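Local atomic coordinates of putative cytochrome P450 120 (Synechocystis sp., PDB entry 2VE3), a protein that binds heme and retinoic acid and probably acts as a cytochrome P450 monooxygenase that inserts oxygen into organic substrates. Residues A[80-88]-A[177-185]; A[103-111]-A[224-233]. All coordinates share one frame; numbering follows the deposited sequence.

Contact 1: A[80-88]-A[177-185]; sequences WPLSTRILL and YIQGLFSLP. With REA (retinoic acid), chain D.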
# COMPACT_ATOMS: atom_id res chain seq x y z
N TRP A 80 8.73 -9.52 -7.74
CA TRP A 80 9.08 -8.80 -6.53
C TRP A 80 10.51 -9.21 -6.17
O TRP A 80 10.94 -10.28 -6.58
CB TRP A 80 8.09 -9.10 -5.40
CG TRP A 80 6.72 -8.41 -5.57
CD1 TRP A 80 5.53 -8.99 -5.90
CD2 TRP A 80 6.45 -7.00 -5.44
NE1 TRP A 80 4.54 -8.04 -5.98
CE2 TRP A 80 5.07 -6.81 -5.70
CE3 TRP A 80 7.25 -5.88 -5.14
CZ2 TRP A 80 4.47 -5.56 -5.66
CZ3 TRP A 80 6.64 -4.63 -5.09
CH2 TRP A 80 5.26 -4.48 -5.34
N PRO A 81 11.25 -8.36 -5.44
CA PRO A 81 12.56 -8.73 -4.91
C PRO A 81 12.60 -10.11 -4.21
O PRO A 81 11.61 -10.56 -3.65
CB PRO A 81 12.86 -7.59 -3.93
CG PRO A 81 12.13 -6.40 -4.52
CD PRO A 81 10.88 -6.97 -5.10
N LEU A 82 13.75 -10.78 -4.25
CA LEU A 82 13.89 -12.16 -3.78
C LEU A 82 13.35 -12.39 -2.36
O LEU A 82 12.68 -13.41 -2.10
CB LEU A 82 15.36 -12.65 -3.88
CG LEU A 82 15.58 -14.10 -3.41
CD1 LEU A 82 14.70 -15.06 -4.20
CD2 LEU A 82 17.04 -14.55 -3.44
N SER A 83 13.66 -11.47 -1.45
CA SER A 83 13.18 -11.53 -0.08
C SER A 83 11.65 -11.47 -0.00
O SER A 83 11.04 -12.22 0.75
CB SER A 83 13.77 -10.37 0.73
OG SER A 83 13.42 -9.12 0.14
N THR A 84 11.05 -10.57 -0.79
CA THR A 84 9.59 -10.39 -0.82
C THR A 84 8.87 -11.64 -1.32
O THR A 84 7.87 -12.05 -0.74
CB THR A 84 9.17 -9.21 -1.75
OG1 THR A 84 10.15 -8.17 -1.68
CG2 THR A 84 7.80 -8.66 -1.35
N ARG A 85 9.39 -12.23 -2.39
CA ARG A 85 8.78 -13.42 -2.97
C ARG A 85 8.75 -14.58 -2.00
O ARG A 85 7.70 -15.16 -1.78
CB ARG A 85 9.46 -13.80 -4.29
CG ARG A 85 8.89 -13.02 -5.47
CD ARG A 85 9.48 -13.46 -6.80
NE ARG A 85 10.86 -13.02 -6.93
CZ ARG A 85 11.91 -13.84 -6.90
NH1 ARG A 85 11.74 -15.15 -6.75
NH2 ARG A 85 13.13 -13.33 -7.01
N ILE A 86 9.89 -14.87 -1.37
CA ILE A 86 10.02 -15.93 -0.36
C ILE A 86 9.06 -15.75 0.82
O ILE A 86 8.42 -16.71 1.26
CB ILE A 86 11.50 -16.05 0.17
CG1 ILE A 86 12.44 -16.47 -0.96
CG2 ILE A 86 11.57 -17.03 1.34
CD1 ILE A 86 13.93 -16.49 -0.61
N LEU A 87 8.94 -14.52 1.30
CA LEU A 87 8.12 -14.22 2.48
C LEU A 87 6.62 -14.14 2.21
O LEU A 87 5.82 -14.41 3.11
CB LEU A 87 8.63 -12.94 3.17
CG LEU A 87 9.99 -13.11 3.86
CD1 LEU A 87 10.65 -11.77 4.17
CD2 LEU A 87 9.84 -13.92 5.13
N LEU A 88 6.25 -13.74 1.00
CA LEU A 88 4.86 -13.79 0.55
C LEU A 88 4.37 -15.22 0.34
O LEU A 88 3.22 -15.54 0.65
CB LEU A 88 4.70 -13.02 -0.77
CG LEU A 88 4.58 -11.49 -0.76
CD1 LEU A 88 4.65 -11.02 -2.21
CD2 LEU A 88 3.26 -11.10 -0.14
N TYR A 177 7.60 -9.76 10.63
CA TYR A 177 7.41 -10.24 9.26
C TYR A 177 7.64 -9.09 8.24
O TYR A 177 8.47 -9.20 7.34
CB TYR A 177 6.01 -10.85 9.14
CG TYR A 177 5.59 -11.22 7.73
CD1 TYR A 177 6.07 -12.38 7.13
CD2 TYR A 177 4.71 -10.41 7.01
CE1 TYR A 177 5.69 -12.71 5.85
CE2 TYR A 177 4.32 -10.74 5.73
CZ TYR A 177 4.82 -11.89 5.15
OH TYR A 177 4.43 -12.23 3.87
N ILE A 178 6.93 -7.99 8.43
CA ILE A 178 7.04 -6.79 7.58
C ILE A 178 8.48 -6.24 7.43
O ILE A 178 8.91 -5.91 6.32
CB ILE A 178 6.06 -5.68 8.04
CG1 ILE A 178 4.62 -6.11 7.75
CG2 ILE A 178 6.39 -4.34 7.36
CD1 ILE A 178 3.56 -5.12 8.26
N GLN A 179 9.23 -6.17 8.53
CA GLN A 179 10.59 -5.61 8.53
C GLN A 179 11.57 -6.33 7.60
O GLN A 179 12.55 -5.73 7.16
CB GLN A 179 11.15 -5.49 9.96
CG GLN A 179 10.67 -4.24 10.72
CD GLN A 179 11.33 -4.04 12.11
OE1 GLN A 179 10.96 -3.13 12.86
NE2 GLN A 179 12.32 -4.86 12.45
N GLY A 180 11.29 -7.60 7.28
CA GLY A 180 12.16 -8.38 6.41
C GLY A 180 11.73 -8.46 4.96
O GLY A 180 12.47 -8.98 4.15
N LEU A 181 10.53 -7.97 4.64
CA LEU A 181 9.98 -8.06 3.29
C LEU A 181 10.90 -7.46 2.22
O LEU A 181 11.13 -8.07 1.16
CB LEU A 181 8.58 -7.41 3.22
CG LEU A 181 7.39 -8.31 3.58
CD1 LEU A 181 6.18 -7.45 3.89
CD2 LEU A 181 7.08 -9.33 2.48
N PHE A 182 11.44 -6.27 2.51
CA PHE A 182 12.47 -5.68 1.65
C PHE A 182 13.78 -5.60 2.44
O PHE A 182 14.01 -4.65 3.19
CB PHE A 182 12.02 -4.34 1.08
CG PHE A 182 10.81 -4.45 0.16
CD1 PHE A 182 10.97 -4.46 -1.22
CD2 PHE A 182 9.53 -4.55 0.68
CE1 PHE A 182 9.86 -4.56 -2.08
CE2 PHE A 182 8.41 -4.66 -0.18
CZ PHE A 182 8.59 -4.67 -1.55
N SER A 183 14.60 -6.63 2.27
CA SER A 183 15.85 -6.83 3.01
C SER A 183 16.77 -7.78 2.25
O SER A 183 16.38 -8.37 1.23
CB SER A 183 15.55 -7.40 4.41
OG SER A 183 14.97 -8.69 4.31
N LEU A 184 18.00 -7.93 2.75
CA LEU A 184 18.95 -8.91 2.22
C LEU A 184 18.45 -10.31 2.55
O LEU A 184 18.31 -10.63 3.73
CB LEU A 184 20.35 -8.73 2.82
CG LEU A 184 21.24 -7.51 2.56
CD1 LEU A 184 22.67 -7.81 3.07
CD2 LEU A 184 21.26 -7.10 1.08
N PRO A 185 18.20 -11.15 1.53
CA PRO A 185 17.61 -12.48 1.76
C PRO A 185 18.63 -13.48 2.34
O PRO A 185 18.84 -14.56 1.78
CB PRO A 185 17.13 -12.90 0.36
CG PRO A 185 18.04 -12.17 -0.59
CD PRO A 185 18.50 -10.91 0.09
C1 REA D . 1.37 -4.58 -1.91
C2 REA D . 0.58 -5.87 -2.08
C3 REA D . 1.22 -6.74 -3.16
C4 REA D . 2.59 -7.23 -2.68
C5 REA D . 3.41 -6.14 -2.02
C6 REA D . 2.85 -4.91 -1.65
C7 REA D . 3.72 -3.92 -1.00
C8 REA D . 4.66 -3.14 -1.80
C9 REA D . 5.63 -2.27 -1.09
C10 REA D . 6.80 -1.89 -1.85
C11 REA D . 7.34 -0.54 -1.90
C12 REA D . 8.22 -0.35 -3.05
C13 REA D . 9.54 0.28 -2.95
C14 REA D . 10.16 0.48 -4.20
C15 REA D . 11.13 1.53 -4.48
C16 REA D . 1.28 -3.73 -3.19
C17 REA D . 0.74 -3.82 -0.73
C18 REA D . 4.87 -6.43 -1.76
C19 REA D . 5.45 -1.84 0.35
C20 REA D . 10.14 0.65 -1.62
O1 REA D . 11.42 2.38 -3.62
O2 REA D . 11.68 1.58 -5.59
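Ser83 and Thr84, in the first turn of helix 82-88, both give their hydroxyl hydrogens to the carbonyl of Leu181 in segment 177-185. Ser83 OG lies 2.7 Å from Leu181 O and Thr84 OG1 lies 3.0 Å from that same oxygen. Neither donor sits in the carbonyl plane: they stand about 40° out of it, on opposite faces, so this buried oxygen is gripped from two sides. Ser83 reaches it because OG is tucked between its own backbone N and carbonyl carbon (chi1 58°), a position from which it also takes a weak bond from Ser183 N. A separate bond, Tyr177 OH to Leu87 O at 2.7 Å, joins the other end of the interface. That oxygen lies in the plane of the phenol ring, at its edge, whereas the hydroxyl stands 59° above the carbonyl plane.

The place of the short helix 82-88 in the P450 fold is consistent with the B' region, and segment 177-185 is probably the end of helix F and the start of the F-G connection; together they form part of the wall of the retinoic acid pocket. Three side chains touch retinoic acid: C18 of the ligand lies over the centre of the Trp80 ring, 3.8 Å above its plane, Thr84 CG2 meets that same methyl, and Phe182 CZ approaches C10 of the polyene at 3.3 Å.

Van der Waals contacts also join these lining groups. Thr84 OG1 sits over one face of the Phe182 ring, toward its rim, while Trp80 CE3 comes in at the ring's edge. Leu181 CD2 fits between Thr84 CG2 and Leu87 CB, 4.0 Å from each. At the outer side the Leu82 and Pro185 side chains cross at about a right angle, CD2 meeting CG.

Contact 2: A[103-111]-A[224-233]; sequences SRRKILYQA and ALGILLAARD. With HEM (protoporphyrin IX containing Fe), chain C.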
# COMPACT_ATOMS: atom_id res chain seq x y z
N SER A 103 -7.60 -15.99 -12.25
CA SER A 103 -8.60 -16.66 -11.43
C SER A 103 -8.70 -16.10 -10.00
O SER A 103 -9.79 -15.75 -9.56
CB SER A 103 -8.33 -18.17 -11.41
OG SER A 103 -9.16 -18.82 -10.48
N ARG A 104 -7.58 -16.02 -9.29
CA ARG A 104 -7.59 -15.54 -7.90
C ARG A 104 -7.95 -14.05 -7.83
O ARG A 104 -8.52 -13.57 -6.86
CB ARG A 104 -6.27 -15.83 -7.17
CG ARG A 104 -5.74 -17.26 -7.24
CD ARG A 104 -6.81 -18.36 -7.24
NE ARG A 104 -6.22 -19.68 -6.99
CZ ARG A 104 -6.42 -20.77 -7.72
NH1 ARG A 104 -7.20 -20.76 -8.80
NH2 ARG A 104 -5.81 -21.89 -7.37
N ARG A 105 -7.61 -13.32 -8.88
CA ARG A 105 -8.01 -11.93 -8.99
C ARG A 105 -9.54 -11.78 -8.94
O ARG A 105 -10.07 -10.93 -8.23
CB ARG A 105 -7.41 -11.35 -10.27
CG ARG A 105 -7.66 -9.91 -10.42
CD ARG A 105 -6.39 -9.16 -10.69
NE ARG A 105 -6.76 -7.75 -10.75
CZ ARG A 105 -6.20 -6.77 -10.06
NH1 ARG A 105 -5.15 -6.99 -9.26
NH2 ARG A 105 -6.67 -5.56 -10.22
N LYS A 106 -10.25 -12.63 -9.67
CA LYS A 106 -11.72 -12.58 -9.68
C LYS A 106 -12.33 -13.07 -8.36
O LYS A 106 -13.36 -12.55 -7.91
CB LYS A 106 -12.26 -13.36 -10.89
CG LYS A 106 -11.73 -12.83 -12.22
CD LYS A 106 -12.31 -13.55 -13.42
CE LYS A 106 -12.13 -12.72 -14.70
NZ LYS A 106 -13.09 -11.57 -14.77
N ILE A 107 -11.69 -14.06 -7.75
CA ILE A 107 -12.07 -14.61 -6.45
C ILE A 107 -11.93 -13.57 -5.31
O ILE A 107 -12.86 -13.35 -4.52
CB ILE A 107 -11.21 -15.87 -6.12
CG1 ILE A 107 -11.66 -17.05 -6.99
CG2 ILE A 107 -11.27 -16.21 -4.63
CD1 ILE A 107 -10.67 -18.16 -7.08
N LEU A 108 -10.76 -12.94 -5.25
CA LEU A 108 -10.44 -11.98 -4.20
C LEU A 108 -11.27 -10.70 -4.30
O LEU A 108 -11.69 -10.16 -3.28
CB LEU A 108 -8.92 -11.72 -4.13
CG LEU A 108 -8.09 -12.85 -3.48
CD1 LEU A 108 -6.67 -12.96 -4.03
CD2 LEU A 108 -8.05 -12.72 -1.98
N TYR A 109 -11.55 -10.25 -5.52
CA TYR A 109 -12.36 -9.04 -5.74
C TYR A 109 -13.72 -9.11 -5.03
O TYR A 109 -14.22 -8.11 -4.53
CB TYR A 109 -12.52 -8.75 -7.24
CG TYR A 109 -13.44 -7.57 -7.53
CD1 TYR A 109 -13.18 -6.31 -6.98
CD2 TYR A 109 -14.56 -7.72 -8.37
CE1 TYR A 109 -14.03 -5.22 -7.24
CE2 TYR A 109 -15.41 -6.63 -8.63
CZ TYR A 109 -15.13 -5.38 -8.07
OH TYR A 109 -15.96 -4.30 -8.31
N GLN A 110 -14.29 -10.31 -4.97
CA GLN A 110 -15.55 -10.53 -4.29
C GLN A 110 -15.54 -10.09 -2.81
O GLN A 110 -16.59 -9.77 -2.25
CB GLN A 110 -15.98 -11.99 -4.44
CG GLN A 110 -16.40 -12.35 -5.87
CD GLN A 110 -17.79 -11.83 -6.21
OE1 GLN A 110 -18.74 -12.02 -5.44
NE2 GLN A 110 -17.91 -11.18 -7.37
N ALA A 111 -14.36 -10.06 -2.20
CA ALA A 111 -14.21 -9.54 -0.84
C ALA A 111 -14.35 -8.02 -0.77
O ALA A 111 -14.59 -7.47 0.31
CB ALA A 111 -12.89 -9.99 -0.21
N ALA A 224 -13.40 -11.64 4.49
CA ALA A 224 -12.48 -12.14 3.46
C ALA A 224 -12.17 -13.63 3.59
O ALA A 224 -12.18 -14.35 2.59
CB ALA A 224 -11.19 -11.31 3.45
N LEU A 225 -11.91 -14.10 4.81
CA LEU A 225 -11.60 -15.52 5.06
C LEU A 225 -12.75 -16.46 4.67
O LEU A 225 -12.54 -17.49 4.04
CB LEU A 225 -11.19 -15.73 6.53
CG LEU A 225 -10.77 -17.15 6.95
CD1 LEU A 225 -9.59 -17.69 6.12
CD2 LEU A 225 -10.47 -17.23 8.45
N GLY A 226 -13.97 -16.07 5.05
CA GLY A 226 -15.19 -16.77 4.63
C GLY A 226 -15.36 -16.81 3.13
O GLY A 226 -15.66 -17.87 2.57
N ILE A 227 -15.14 -15.68 2.47
CA ILE A 227 -15.12 -15.61 1.01
C ILE A 227 -14.12 -16.60 0.37
O ILE A 227 -14.48 -17.30 -0.58
CB ILE A 227 -14.96 -14.15 0.47
CG1 ILE A 227 -16.25 -13.36 0.74
CG2 ILE A 227 -14.70 -14.13 -1.03
CD1 ILE A 227 -16.21 -11.91 0.35
N LEU A 228 -12.90 -16.68 0.90
CA LEU A 228 -11.89 -17.59 0.36
C LEU A 228 -12.23 -19.06 0.60
O LEU A 228 -11.95 -19.92 -0.23
CB LEU A 228 -10.51 -17.28 0.93
CG LEU A 228 -9.89 -15.91 0.61
CD1 LEU A 228 -8.52 -15.75 1.31
CD2 LEU A 228 -9.80 -15.73 -0.89
N LEU A 229 -12.82 -19.35 1.75
CA LEU A 229 -13.24 -20.71 2.07
C LEU A 229 -14.34 -21.17 1.12
O LEU A 229 -14.38 -22.33 0.73
CB LEU A 229 -13.71 -20.81 3.52
CG LEU A 229 -12.77 -21.25 4.65
CD1 LEU A 229 -11.31 -21.41 4.26
CD2 LEU A 229 -12.88 -20.27 5.78
N ALA A 230 -15.21 -20.24 0.72
CA ALA A 230 -16.32 -20.54 -0.18
C ALA A 230 -15.89 -20.64 -1.64
O ALA A 230 -16.53 -21.33 -2.44
CB ALA A 230 -17.43 -19.51 -0.01
N ALA A 231 -14.80 -19.95 -1.99
CA ALA A 231 -14.31 -19.84 -3.37
C ALA A 231 -14.05 -21.16 -4.10
O ALA A 231 -13.55 -22.11 -3.49
CB ALA A 231 -13.04 -19.01 -3.39
N ARG A 232 -14.39 -21.20 -5.40
CA ARG A 232 -14.12 -22.35 -6.28
C ARG A 232 -13.43 -21.92 -7.58
O ARG A 232 -13.84 -20.93 -8.19
CB ARG A 232 -15.43 -23.10 -6.64
CG ARG A 232 -16.17 -23.76 -5.48
CD ARG A 232 -15.29 -24.81 -4.80
NE ARG A 232 -15.92 -25.42 -3.64
CZ ARG A 232 -15.97 -24.89 -2.42
NH1 ARG A 232 -15.44 -23.69 -2.18
NH2 ARG A 232 -16.56 -25.55 -1.43
N ASP A 233 -12.40 -22.66 -8.02
CA ASP A 233 -11.74 -22.37 -9.31
C ASP A 233 -12.63 -22.73 -10.51
O ASP A 233 -13.78 -23.17 -10.33
CB ASP A 233 -10.31 -22.94 -9.42
CG ASP A 233 -10.26 -24.48 -9.50
OD1 ASP A 233 -11.30 -25.13 -9.72
OD2 ASP A 233 -9.14 -25.04 -9.34
CHA HEM C . -1.54 -4.34 -5.70
CHB HEM C . -0.98 0.12 -3.85
CHC HEM C . -4.05 -0.97 -0.24
CHD HEM C . -4.18 -5.56 -1.74
C1A HEM C . -1.12 -3.03 -5.55
C2A HEM C . -0.23 -2.28 -6.42
C3A HEM C . -0.10 -1.04 -5.90
C4A HEM C . -0.87 -0.98 -4.69
CMA HEM C . 0.74 0.13 -6.45
CAA HEM C . 0.39 -2.81 -7.73
CBA HEM C . 1.78 -3.42 -7.53
CGA HEM C . 2.19 -4.05 -8.84
O1A HEM C . 2.33 -3.28 -9.84
O2A HEM C . 2.37 -5.30 -8.89
C1B HEM C . -1.79 0.23 -2.74
C2B HEM C . -2.05 1.43 -1.97
C3B HEM C . -2.91 1.13 -0.97
C4B HEM C . -3.21 -0.27 -1.09
CMB HEM C . -1.43 2.81 -2.28
CAB HEM C . -3.49 2.05 0.15
CBB HEM C . -3.80 3.34 -0.03
C1C HEM C . -4.41 -2.30 -0.34
C2C HEM C . -5.37 -3.00 0.49
C3C HEM C . -5.41 -4.27 0.08
C4C HEM C . -4.46 -4.41 -1.02
CMC HEM C . -6.21 -2.35 1.62
CAC HEM C . -6.31 -5.41 0.63
CBC HEM C . -6.12 -6.00 1.82
C1D HEM C . -3.42 -5.67 -2.88
C2D HEM C . -3.08 -6.92 -3.50
C3D HEM C . -2.25 -6.56 -4.74
C4D HEM C . -2.19 -5.11 -4.75
CMD HEM C . -3.48 -8.34 -3.01
CAD HEM C . -1.62 -7.51 -5.77
CBD HEM C . -2.45 -7.44 -7.05
CGD HEM C . -1.90 -8.38 -8.10
O1D HEM C . -2.62 -8.62 -9.10
O2D HEM C . -0.75 -8.91 -7.95
NA HEM C . -1.48 -2.21 -4.51
NB HEM C . -2.51 -0.80 -2.16
NC HEM C . -3.86 -3.19 -1.25
ND HEM C . -2.90 -4.62 -3.64
FE HEM C . -2.94 -2.61 -3.02
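Ile107 and Leu228 cross at about a right angle, CG2 of the first meeting CD2 of the second, and they stand at the middle of an interface held by aliphatic groups, with no hydrogen bond from one segment to the other. Ile107 CG2, which lies opposite the backbone N, also presses on Ala231 CB at 3.5 Å. Leu228 CD2 has a second partner in Leu108 CD2, 3.6 Å away, so one methyl serves two residues of helix 103-109. Further along, the CD1 end of Ile227 is driven against the backbone: it lies 3.3 Å from Ala111 CA, tighter than usual for two carbons. With CG1 anti to the carbonyl carbon (chi1 -70°) and the chain extended beyond it, CD1 is carried to that spot.

The polar groups find their mates elsewhere. Arg104 and Asp233 lie side by side, pointing the same way, but NH1 and OD2 remain 4.7 Å apart and no salt bridge forms. Arg104 NE instead pairs with Glu243, and its NH1 gives a bond to Ser103 OG lying in the guanidinium plane; Asp233 OD1 accepts from Gln237 N. A leucine in place of Arg104 would probably leave Glu243 without its charge partner and Ser103 OG without this donor.

On another side of the same helix, Arg105 NH1 makes a weak bond of 3.0 Å to heme O1D, while its NH2 is held by Glu390 O. The axes of the short helical segments 103-109 and 224-230 approach to 9.9 Å and cross obliquely at 134°. In the P450 fold helix 98-109 is the C helix, and an arginine from it directed at a heme propionate is characteristic of the heme site.

In the fold
Both contacts belong to the one P450 fold, with centres 25 Å apart and nearest atoms about 10 Å apart, so they do not touch. Their segments alternate along the chain: 80-88, then 103-111, then 177-185, then 224-233. Helices 82-88 and 98-109 are consecutive, and each pairs with a later helical region, 170-181 and 224-230 respectively. Helix 241-272 bridges them, since side chains from both contacts rest on it. Contact 1 is buried and meets retinoic acid and, through Trp80, the heme, while contact 2 is only partly buried and meets the heme at a propionate. Consecutive helices of one P450 fold thus both border the cofactor site, the first of them also the substrate pocket.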